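L544 (Acanthamoeba polyphaga mimivirus, PDB 4AMQ) is a virion protein that probably acts as a nucleotidyl transferase and binds manganese ions. Local coordinates at residues M23-K35 with Y51-I64. Residues are numbered along the deposited sequence; the frame is centred on the assembly and turned at random.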
ATOM      1  N   MET A  23       9.565  18.549   2.739  1.00 57.42           N
ATOM      2  CA  MET A  23       8.560  17.516   2.511  1.00 54.40           C
ATOM      3  C   MET A  23       8.468  17.128   1.041  1.00 48.35           C
ATOM      4  O   MET A  23       8.826  17.911   0.161  1.00 55.20           O
ATOM      5  CB  MET A  23       7.191  17.991   2.996  1.00 49.25           C
ATOM      6  CG  MET A  23       7.113  18.257   4.483  1.00 53.79           C
ATOM      7  SD  MET A  23       5.439  18.676   4.993  1.00 53.10           S
ATOM      8  CE  MET A  23       5.157  20.150   4.017  1.00 50.53           C
ATOM      9  N   LEU A  24       7.986  15.916   0.780  1.00 43.90           N
ATOM     10  CA  LEU A  24       7.767  15.463  -0.587  1.00 44.80           C
ATOM     11  C   LEU A  24       6.425  15.967  -1.108  1.00 45.10           C
ATOM     12  O   LEU A  24       5.380  15.363  -0.857  1.00 39.27           O
ATOM     13  CB  LEU A  24       7.822  13.937  -0.676  1.00 43.74           C
ATOM     14  CG  LEU A  24       7.699  13.386  -2.099  1.00 43.48           C
ATOM     15  CD1 LEU A  24       8.908  13.786  -2.926  1.00 46.96           C
ATOM     16  CD2 LEU A  24       7.531  11.876  -2.094  1.00 43.13           C
ATOM     17  N   ILE A  25       6.463  17.082  -1.828  1.00 44.46           N
ATOM     18  CA  ILE A  25       5.260  17.689  -2.380  1.00 40.21           C
ATOM     19  C   ILE A  25       5.303  17.581  -3.897  1.00 38.04           C
ATOM     20  O   ILE A  25       6.378  17.527  -4.491  1.00 39.70           O
ATOM     21  CB  ILE A  25       5.156  19.174  -1.980  1.00 42.26           C
ATOM     22  CG1 ILE A  25       5.288  19.336  -0.463  1.00 47.51           C
ATOM     23  CG2 ILE A  25       3.849  19.776  -2.469  1.00 43.55           C
ATOM     24  CD1 ILE A  25       4.141  18.740   0.319  1.00 40.40           C
ATOM     25  N   PHE A  26       4.140  17.542  -4.535  1.00 40.92           N
ATOM     26  CA  PHE A  26       4.115  17.447  -5.985  1.00 41.21           C
ATOM     27  C   PHE A  26       4.606  18.736  -6.645  1.00 40.17           C
ATOM     28  O   PHE A  26       4.207  19.839  -6.264  1.00 39.56           O
ATOM     29  CB  PHE A  26       2.719  17.090  -6.499  1.00 41.69           C
ATOM     30  CG  PHE A  26       2.680  16.817  -7.973  1.00 43.56           C
ATOM     31  CD1 PHE A  26       2.614  17.861  -8.882  1.00 40.71           C
ATOM     32  CD2 PHE A  26       2.739  15.521  -8.453  1.00 44.63           C
ATOM     33  CE1 PHE A  26       2.592  17.614 -10.238  1.00 44.47           C
ATOM     34  CE2 PHE A  26       2.714  15.268  -9.811  1.00 42.73           C
ATOM     35  CZ  PHE A  26       2.643  16.316 -10.702  1.00 44.57           C
ATOM     36  N   THR A  27       5.498  18.578  -7.617  1.00 41.10           N
ATOM     37  CA  THR A  27       5.893  19.656  -8.519  1.00 43.31           C
ATOM     38  C   THR A  27       6.147  19.035  -9.884  1.00 43.74           C
ATOM     39  O   THR A  27       6.324  17.820  -9.990  1.00 40.22           O
ATOM     40  CB  THR A  27       7.172  20.391  -8.059  1.00 42.68           C
ATOM     41  OG1 THR A  27       8.276  19.479  -8.045  1.00 43.63           O
ATOM     42  CG2 THR A  27       6.989  20.996  -6.677  1.00 46.04           C
ATOM     43  N   TYR A  28       6.161  19.854 -10.931  1.00 43.68           N
ATOM     44  CA  TYR A  28       6.411  19.334 -12.269  1.00 43.82           C
ATOM     45  C   TYR A  28       7.878  18.967 -12.458  1.00 43.65           C
ATOM     46  O   TYR A  28       8.213  18.118 -13.286  1.00 44.69           O
ATOM     47  CB  TYR A  28       5.927  20.312 -13.340  1.00 47.11           C
ATOM     48  CG  TYR A  28       4.425  20.346 -13.448  1.00 50.29           C
ATOM     49  CD1 TYR A  28       3.745  19.351 -14.127  1.00 50.49           C
ATOM     50  CD2 TYR A  28       3.686  21.357 -12.859  1.00 55.30           C
ATOM     51  CE1 TYR A  28       2.376  19.362 -14.223  1.00 52.03           C
ATOM     52  CE2 TYR A  28       2.312  21.379 -12.953  1.00 54.23           C
ATOM     53  CZ  TYR A  28       1.661  20.376 -13.637  1.00 60.13           C
ATOM     54  OH  TYR A  28       0.287  20.382 -13.739  1.00 61.03           O
ATOM     55  N   LYS A  29       8.749  19.601 -11.679  1.00 39.91           N
ATOM     56  CA  LYS A  29      10.156  19.224 -11.651  1.00 46.24           C
ATOM     57  C   LYS A  29      10.282  17.794 -11.136  1.00 41.30           C
ATOM     58  O   LYS A  29      11.056  16.994 -11.661  1.00 43.81           O
ATOM     59  CB  LYS A  29      10.948  20.181 -10.757  1.00 40.68           C
ATOM     60  CG  LYS A  29      12.409  19.809 -10.582  1.00 52.94           C
ATOM     61  CD  LYS A  29      13.123  20.773  -9.648  1.00 51.80           C
ATOM     62  CE  LYS A  29      14.576  20.376  -9.457  1.00 57.81           C
ATOM     63  NZ  LYS A  29      15.339  20.428 -10.736  1.00 64.00           N
ATOM     64  N   LEU A  30       9.502  17.478 -10.110  1.00 40.71           N
ATOM     65  CA  LEU A  30       9.496  16.139  -9.533  1.00 43.74           C
ATOM     66  C   LEU A  30       8.883  15.114 -10.489  1.00 39.79           C
ATOM     67  O   LEU A  30       9.442  14.036 -10.686  1.00 37.79           O
ATOM     68  CB  LEU A  30       8.751  16.136  -8.198  1.00 42.68           C
ATOM     69  CG  LEU A  30       8.779  14.821  -7.420  1.00 44.22           C
ATOM     70  CD1 LEU A  30      10.211  14.360  -7.207  1.00 46.40           C
ATOM     71  CD2 LEU A  30       8.060  14.976  -6.092  1.00 43.41           C
ATOM     72  N   GLU A  31       7.739  15.453 -11.083  1.00 37.18           N
ATOM     73  CA  GLU A  31       7.087  14.568 -12.048  1.00 35.93           C
ATOM     74  C   GLU A  31       8.023  14.229 -13.204  1.00 40.07           C
ATOM     75  O   GLU A  31       8.138  13.071 -13.607  1.00 36.93           O
ATOM     76  CB  GLU A  31       5.797  15.198 -12.590  1.00 41.36           C
ATOM     77  CG  GLU A  31       5.006  14.273 -13.517  1.00 45.23           C
ATOM     78  CD  GLU A  31       3.791  14.940 -14.147  1.00 51.03           C
ATOM     79  OE1 GLU A  31       3.200  15.842 -13.518  1.00 52.82           O
ATOM     80  OE2 GLU A  31       3.427  14.562 -15.280  1.00 59.30           O
ATOM     81  N   ARG A  32       8.695  15.247 -13.732  1.00 41.28           N
ATOM     82  CA  ARG A  32       9.627  15.053 -14.836  1.00 43.31           C
ATOM     83  C   ARG A  32      10.781  14.150 -14.403  1.00 40.06           C
ATOM     84  O   ARG A  32      11.199  13.265 -15.147  1.00 40.27           O
ATOM     85  CB  ARG A  32      10.160  16.399 -15.337  1.00 41.83           C
ATOM     86  CG  ARG A  32      10.724  16.370 -16.754  1.00 43.85           C
ATOM     87  CD  ARG A  32       9.657  16.696 -17.797  1.00 59.06           C
ATOM     88  NE  ARG A  32       8.723  15.594 -18.023  1.00 60.81           N
ATOM     89  CZ  ARG A  32       8.830  14.719 -19.019  1.00 64.76           C
ATOM     90  NH1 ARG A  32       9.832  14.813 -19.883  1.00 62.67           N
ATOM     91  NH2 ARG A  32       7.934  13.749 -19.152  1.00 69.28           N
ATOM     92  N   TYR A  33      11.291  14.378 -13.196  1.00 38.89           N
ATOM     93  CA  TYR A  33      12.347  13.533 -12.652  1.00 41.68           C
ATOM     94  C   TYR A  33      11.886  12.082 -12.572  1.00 41.07           C
ATOM     95  O   TYR A  33      12.620  11.168 -12.943  1.00 40.19           O
ATOM     96  CB  TYR A  33      12.783  14.021 -11.271  1.00 40.53           C
ATOM     97  CG  TYR A  33      13.780  13.105 -10.594  1.00 42.76           C
ATOM     98  CD1 TYR A  33      15.124  13.133 -10.942  1.00 44.62           C
ATOM     99  CD2 TYR A  33      13.377  12.216  -9.606  1.00 42.05           C
ATOM    100  CE1 TYR A  33      16.041  12.298 -10.325  1.00 44.95           C
ATOM    101  CE2 TYR A  33      14.283  11.376  -8.985  1.00 40.96           C
ATOM    102  CZ  TYR A  33      15.614  11.421  -9.348  1.00 46.73           C
ATOM    103  OH  TYR A  33      16.521  10.587  -8.731  1.00 42.02           O
ATOM    104  N   ILE A  34      10.661  11.882 -12.091  1.00 36.26           N
ATOM    105  CA  ILE A  34      10.082  10.548 -11.989  1.00 36.45           C
ATOM    106  C   ILE A  34       9.949   9.898 -13.364  1.00 38.79           C
ATOM    107  O   ILE A  34      10.400   8.771 -13.573  1.00 38.51           O
ATOM    108  CB  ILE A  34       8.711  10.579 -11.279  1.00 33.77           C
ATOM    109  CG1 ILE A  34       8.892  10.917  -9.795  1.00 41.60           C
ATOM    110  CG2 ILE A  34       7.995   9.245 -11.433  1.00 35.40           C
ATOM    111  CD1 ILE A  34       7.596  11.030  -9.020  1.00 37.63           C
ATOM    112  N   LYS A  35       9.342  10.618 -14.301  1.00 36.39           N
ATOM    113  CA  LYS A  35       9.135  10.101 -15.651  1.00 38.52           C
ATOM    114  C   LYS A  35      10.436   9.906 -16.429  1.00 41.09           C
ATOM    115  O   LYS A  35      10.561   8.966 -17.210  1.00 41.74           O
ATOM    116  CB  LYS A  35       8.198  11.019 -16.435  1.00 41.85           C
ATOM    117  CG  LYS A  35       6.777  11.057 -15.909  1.00 41.08           C
ATOM    118  CD  LYS A  35       5.976  12.117 -16.635  1.00 49.51           C
ATOM    119  CE  LYS A  35       4.506  11.752 -16.704  1.00 52.33           C
ATOM    120  NZ  LYS A  35       3.723  12.796 -17.421  1.00 57.55           N
ATOM    121  N   TYR A  51       2.451   2.820 -21.122  1.00 40.37           N
ATOM    122  CA  TYR A  51       2.135   2.870 -19.696  1.00 40.83           C
ATOM    123  C   TYR A  51       1.195   4.014 -19.343  1.00 37.72           C
ATOM    124  O   TYR A  51       1.214   5.068 -19.981  1.00 39.05           O
ATOM    125  CB  TYR A  51       3.408   2.909 -18.833  1.00 38.36           C
ATOM    126  CG  TYR A  51       4.069   4.266 -18.680  1.00 37.64           C
ATOM    127  CD1 TYR A  51       3.545   5.226 -17.822  1.00 37.80           C
ATOM    128  CD2 TYR A  51       5.241   4.572 -19.364  1.00 38.49           C
ATOM    129  CE1 TYR A  51       4.157   6.464 -17.667  1.00 39.01           C
ATOM    130  CE2 TYR A  51       5.861   5.804 -19.213  1.00 39.18           C
ATOM    131  CZ  TYR A  51       5.315   6.744 -18.363  1.00 39.32           C
ATOM    132  OH  TYR A  51       5.926   7.970 -18.210  1.00 41.17           O
ATOM    133  N   GLN A  52       0.362   3.789 -18.330  1.00 34.64           N
ATOM    134  CA  GLN A  52      -0.565   4.811 -17.866  1.00 38.55           C
ATOM    135  C   GLN A  52      -0.461   5.009 -16.358  1.00 41.03           C
ATOM    136  O   GLN A  52      -0.466   4.044 -15.591  1.00 35.38           O
ATOM    137  CB  GLN A  52      -2.002   4.449 -18.238  1.00 45.91           C
ATOM    138  CG  GLN A  52      -2.978   5.613 -18.103  1.00 56.09           C
ATOM    139  CD  GLN A  52      -3.479   6.120 -19.448  1.00 65.42           C
ATOM    140  OE1 GLN A  52      -4.063   5.368 -20.229  1.00 71.15           O
ATOM    141  NE2 GLN A  52      -3.257   7.403 -19.720  1.00 65.22           N
ATOM    142  N   ILE A  53      -0.358   6.267 -15.942  1.00 40.43           N
ATOM    143  CA  ILE A  53      -0.334   6.605 -14.528  1.00 41.05           C
ATOM    144  C   ILE A  53      -1.753   6.612 -13.967  1.00 42.89           C
ATOM    145  O   ILE A  53      -2.650   7.241 -14.531  1.00 46.79           O
ATOM    146  CB  ILE A  53       0.319   7.974 -14.306  1.00 40.88           C
ATOM    147  CG1 ILE A  53       1.749   7.961 -14.857  1.00 42.19           C
ATOM    148  CG2 ILE A  53       0.295   8.351 -12.827  1.00 37.24           C
ATOM    149  CD1 ILE A  53       2.489   9.263 -14.687  1.00 47.54           C
ATOM    150  N   LYS A  54      -1.956   5.905 -12.860  1.00 36.74           N
ATOM    151  CA  LYS A  54      -3.271   5.816 -12.242  1.00 39.49           C
ATOM    152  C   LYS A  54      -3.268   6.426 -10.846  1.00 42.73           C
ATOM    153  O   LYS A  54      -2.230   6.872 -10.354  1.00 37.07           O
ATOM    154  CB  LYS A  54      -3.721   4.356 -12.159  1.00 41.72           C
ATOM    155  CG  LYS A  54      -3.743   3.626 -13.494  1.00 45.92           C
ATOM    156  CD  LYS A  54      -4.781   4.211 -14.442  1.00 45.11           C
ATOM    157  CE  LYS A  54      -4.801   3.460 -15.767  1.00 48.19           C
ATOM    158  NZ  LYS A  54      -5.690   4.105 -16.775  1.00 51.36           N
ATOM    159  N   GLY A  55      -4.442   6.454 -10.220  1.00 38.23           N
ATOM    160  CA  GLY A  55      -4.562   6.799  -8.816  1.00 39.65           C
ATOM    161  C   GLY A  55      -4.204   8.223  -8.446  1.00 37.10           C
ATOM    162  O   GLY A  55      -4.406   9.153  -9.224  1.00 33.39           O
ATOM    163  N   SER A  56      -3.659   8.382  -7.245  1.00 33.47           N
ATOM    164  CA  SER A  56      -3.414   9.697  -6.667  1.00 36.01           C
ATOM    165  C   SER A  56      -2.353  10.509  -7.403  1.00 34.16           C
ATOM    166  O   SER A  56      -2.431  11.734  -7.449  1.00 32.29           O
ATOM    167  CB  SER A  56      -3.045   9.570  -5.183  1.00 35.20           C
ATOM    168  OG  SER A  56      -1.806   8.904  -5.016  1.00 33.89           O
ATOM    169  N   PHE A  57      -1.359   9.833  -7.970  1.00 35.62           N
ATOM    170  CA  PHE A  57      -0.308  10.532  -8.701  1.00 37.24           C
ATOM    171  C   PHE A  57      -0.835  11.122 -10.013  1.00 36.44           C
ATOM    172  O   PHE A  57      -0.424  12.207 -10.425  1.00 34.28           O
ATOM    173  CB  PHE A  57       0.883   9.614  -8.967  1.00 32.65           C
ATOM    174  CG  PHE A  57       2.082  10.325  -9.527  1.00 36.45           C
ATOM    175  CD1 PHE A  57       2.723  11.309  -8.792  1.00 38.38           C
ATOM    176  CD2 PHE A  57       2.575  10.005 -10.780  1.00 37.71           C
ATOM    177  CE1 PHE A  57       3.829  11.967  -9.300  1.00 38.22           C
ATOM    178  CE2 PHE A  57       3.682  10.659 -11.293  1.00 37.92           C
ATOM    179  CZ  PHE A  57       4.309  11.640 -10.552  1.00 35.80           C
ATOM    180  N   ARG A  58      -1.742  10.402 -10.668  1.00 38.01           N
ATOM    181  CA  ARG A  58      -2.394  10.920 -11.868  1.00 38.94           C
ATOM    182  C   ARG A  58      -3.155  12.204 -11.544  1.00 37.09           C
ATOM    183  O   ARG A  58      -3.226  13.118 -12.365  1.00 44.72           O
ATOM    184  CB  ARG A  58      -3.337   9.873 -12.471  1.00 40.37           C
ATOM    185  CG  ARG A  58      -4.262  10.411 -13.563  1.00 45.79           C
ATOM    186  CD  ARG A  58      -5.180   9.323 -14.103  1.00 47.31           C
ATOM    187  NE  ARG A  58      -5.784   8.538 -13.027  1.00 54.27           N
ATOM    188  CZ  ARG A  58      -6.597   7.502 -13.220  1.00 57.85           C
ATOM    189  NH1 ARG A  58      -6.913   7.123 -14.452  1.00 63.24           N
ATOM    190  NH2 ARG A  58      -7.098   6.844 -12.180  1.00 54.19           N
ATOM    191  N   ARG A  59      -3.715  12.268 -10.339  1.00 38.18           N
ATOM    192  CA  ARG A  59      -4.424  13.458  -9.875  1.00 35.28           C
ATOM    193  C   ARG A  59      -3.460  14.504  -9.329  1.00 38.91           C
ATOM    194  O   ARG A  59      -3.869  15.609  -8.967  1.00 33.64           O
ATOM    195  CB  ARG A  59      -5.454  13.095  -8.804  1.00 36.20           C
ATOM    196  CG  ARG A  59      -6.659  12.329  -9.328  1.00 36.83           C
ATOM    197  CD  ARG A  59      -7.662  12.051  -8.215  1.00 41.59           C
ATOM    198  NE  ARG A  59      -7.199  11.013  -7.297  1.00 41.29           N
ATOM    199  CZ  ARG A  59      -7.027  11.182  -5.989  1.00 38.47           C
ATOM    200  NH1 ARG A  59      -7.280  12.354  -5.424  1.00 37.66           N
ATOM    201  NH2 ARG A  59      -6.608  10.171  -5.243  1.00 38.49           N
ATOM    202  N   ARG A  60      -2.181  14.142  -9.263  1.00 36.31           N
ATOM    203  CA  ARG A  60      -1.139  15.055  -8.807  1.00 37.83           C
ATOM    204  C   ARG A  60      -1.452  15.669  -7.446  1.00 37.08           C
ATOM    205  O   ARG A  60      -1.309  16.876  -7.261  1.00 40.99           O
ATOM    206  CB  ARG A  60      -0.921  16.167  -9.836  1.00 42.32           C
ATOM    207  CG  ARG A  60      -0.488  15.674 -11.211  1.00 44.12           C
ATOM    208  CD  ARG A  60      -0.347  16.833 -12.185  1.00 49.18           C
ATOM    209  NE  ARG A  60       0.464  16.484 -13.347  1.00 54.69           N
ATOM    210  CZ  ARG A  60      -0.027  16.031 -14.496  1.00 56.11           C
ATOM    211  NH1 ARG A  60      -1.335  15.869 -14.645  1.00 54.96           N
ATOM    212  NH2 ARG A  60       0.791  15.741 -15.498  1.00 54.28           N
ATOM    213  N   ILE A  61      -1.883  14.844  -6.497  1.00 32.94           N
ATOM    214  CA  ILE A  61      -2.163  15.326  -5.147  1.00 34.09           C
ATOM    215  C   ILE A  61      -0.912  15.949  -4.537  1.00 32.94           C
ATOM    216  O   ILE A  61       0.198  15.468  -4.763  1.00 35.42           O
ATOM    217  CB  ILE A  61      -2.676  14.201  -4.226  1.00 35.15           C
ATOM    218  CG1 ILE A  61      -1.620  13.101  -4.080  1.00 30.85           C
ATOM    219  CG2 ILE A  61      -3.987  13.630  -4.755  1.00 33.54           C
ATOM    220  CD1 ILE A  61      -1.961  12.068  -3.034  1.00 28.61           C
ATOM    221  N   PRO A  62      -1.088  17.028  -3.760  1.00 31.68           N
ATOM    222  CA  PRO A  62       0.048  17.786  -3.223  1.00 31.68           C
ATOM    223  C   PRO A  62       0.956  16.949  -2.321  1.00 35.39           C
ATOM    224  O   PRO A  62       2.175  17.072  -2.409  1.00 33.84           O
ATOM    225  CB  PRO A  62      -0.622  18.909  -2.421  1.00 30.52           C
ATOM    226  CG  PRO A  62      -2.002  18.422  -2.143  1.00 34.06           C
ATOM    227  CD  PRO A  62      -2.380  17.588  -3.330  1.00 32.99           C
ATOM    228  N   TYR A  63       0.372  16.109  -1.473  1.00 31.16           N
ATOM    229  CA  TYR A  63       1.168  15.288  -0.568  1.00 28.67           C
ATOM    230  C   TYR A  63       1.358  13.882  -1.114  1.00 30.32           C
ATOM    231  O   TYR A  63       0.665  12.950  -0.708  1.00 30.25           O
ATOM    232  CB  TYR A  63       0.529  15.238   0.818  1.00 30.83           C
ATOM    233  CG  TYR A  63       0.517  16.572   1.530  1.00 34.60           C
ATOM    234  CD1 TYR A  63       1.629  17.014   2.235  1.00 31.95           C
ATOM    235  CD2 TYR A  63      -0.608  17.389   1.497  1.00 33.03           C
ATOM    236  CE1 TYR A  63       1.621  18.232   2.892  1.00 39.22           C
ATOM    237  CE2 TYR A  63      -0.626  18.606   2.149  1.00 32.77           C
ATOM    238  CZ  TYR A  63       0.490  19.024   2.844  1.00 39.30           C
ATOM    239  OH  TYR A  63       0.476  20.237   3.493  1.00 37.59           O
ATOM    240  N   ILE A  64       2.311  13.735  -2.029  1.00 30.95           N
ATOM    241  CA  ILE A  64       2.542  12.464  -2.709  1.00 33.58           C
ATOM    242  C   ILE A  64       2.615  11.285  -1.738  1.00 32.64           C
ATOM    243  O   ILE A  64       3.314  11.343  -0.726  1.00 28.00           O
ATOM    244  CB  ILE A  64       3.825  12.508  -3.560  1.00 38.35           C
ATOM    245  CG1 ILE A  64       3.726  13.621  -4.606  1.00 39.33           C
ATOM    246  CG2 ILE A  64       4.072  11.164  -4.231  1.00 35.86           C
ATOM    247  CD1 ILE A  64       4.944  13.736  -5.488  1.00 44.30           C
TER
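Phe-26 meets Phe-57 at the apolar centre of this contact. The contact packs the loop 23-27 and the first turns of helix 28-42 against strand 51-54 and the turn after it, in the nucleotidyltransferase domain. CE1 of Phe-57 lies at the edge of the Phe-26 ring, 3.5 Å from Phe-26 CE2, with the two planes at 56°. Ile-34 CD1 packs on Phe-57 CZ, and Lys-35 CE on Ile-53 CD1. Ile-64 CD1 meets Leu-30 CD2 tip to tip, at a tight 3.4 Å, and also touches Phe-26 CA. The side chain of Phe-57 is about 7 Å from a manganese ion. Asp-66, Asp-68 and Asp-213 bind manganese, and Ile-64 lies near the first two. Ile-25 CD1 touches Tyr-63 CD1; the two side chains lie side by side, pointing the same way.

The backbones join once, at Phe-26 N to Pro-62 O (2.9 Å). Gln-278 bonds to both Leu-24 O and Ile-64 O, tying the segments to helix 274-292.

The weakly bonded helix 55-58 ends in a Schellman motif at Arg-60, which has positive phi. Arg-60 CB lies over the centre of the Phe-26 ring. The extended chain brings the guanidinium, nearly perpendicular to that ring (89°), side-on to Glu-31. Arg-60 NE donates to Glu-31 OE1 (2.8 Å), met on the syn side, out of the carboxylate plane. Arg-60 NH2 donates to Glu-31 OE2 (2.9 Å) through the syn lone pair, and weakly to OE1. Lys-35 NZ takes the anti lone pair of Glu-31 OE2, at 2.8 Å.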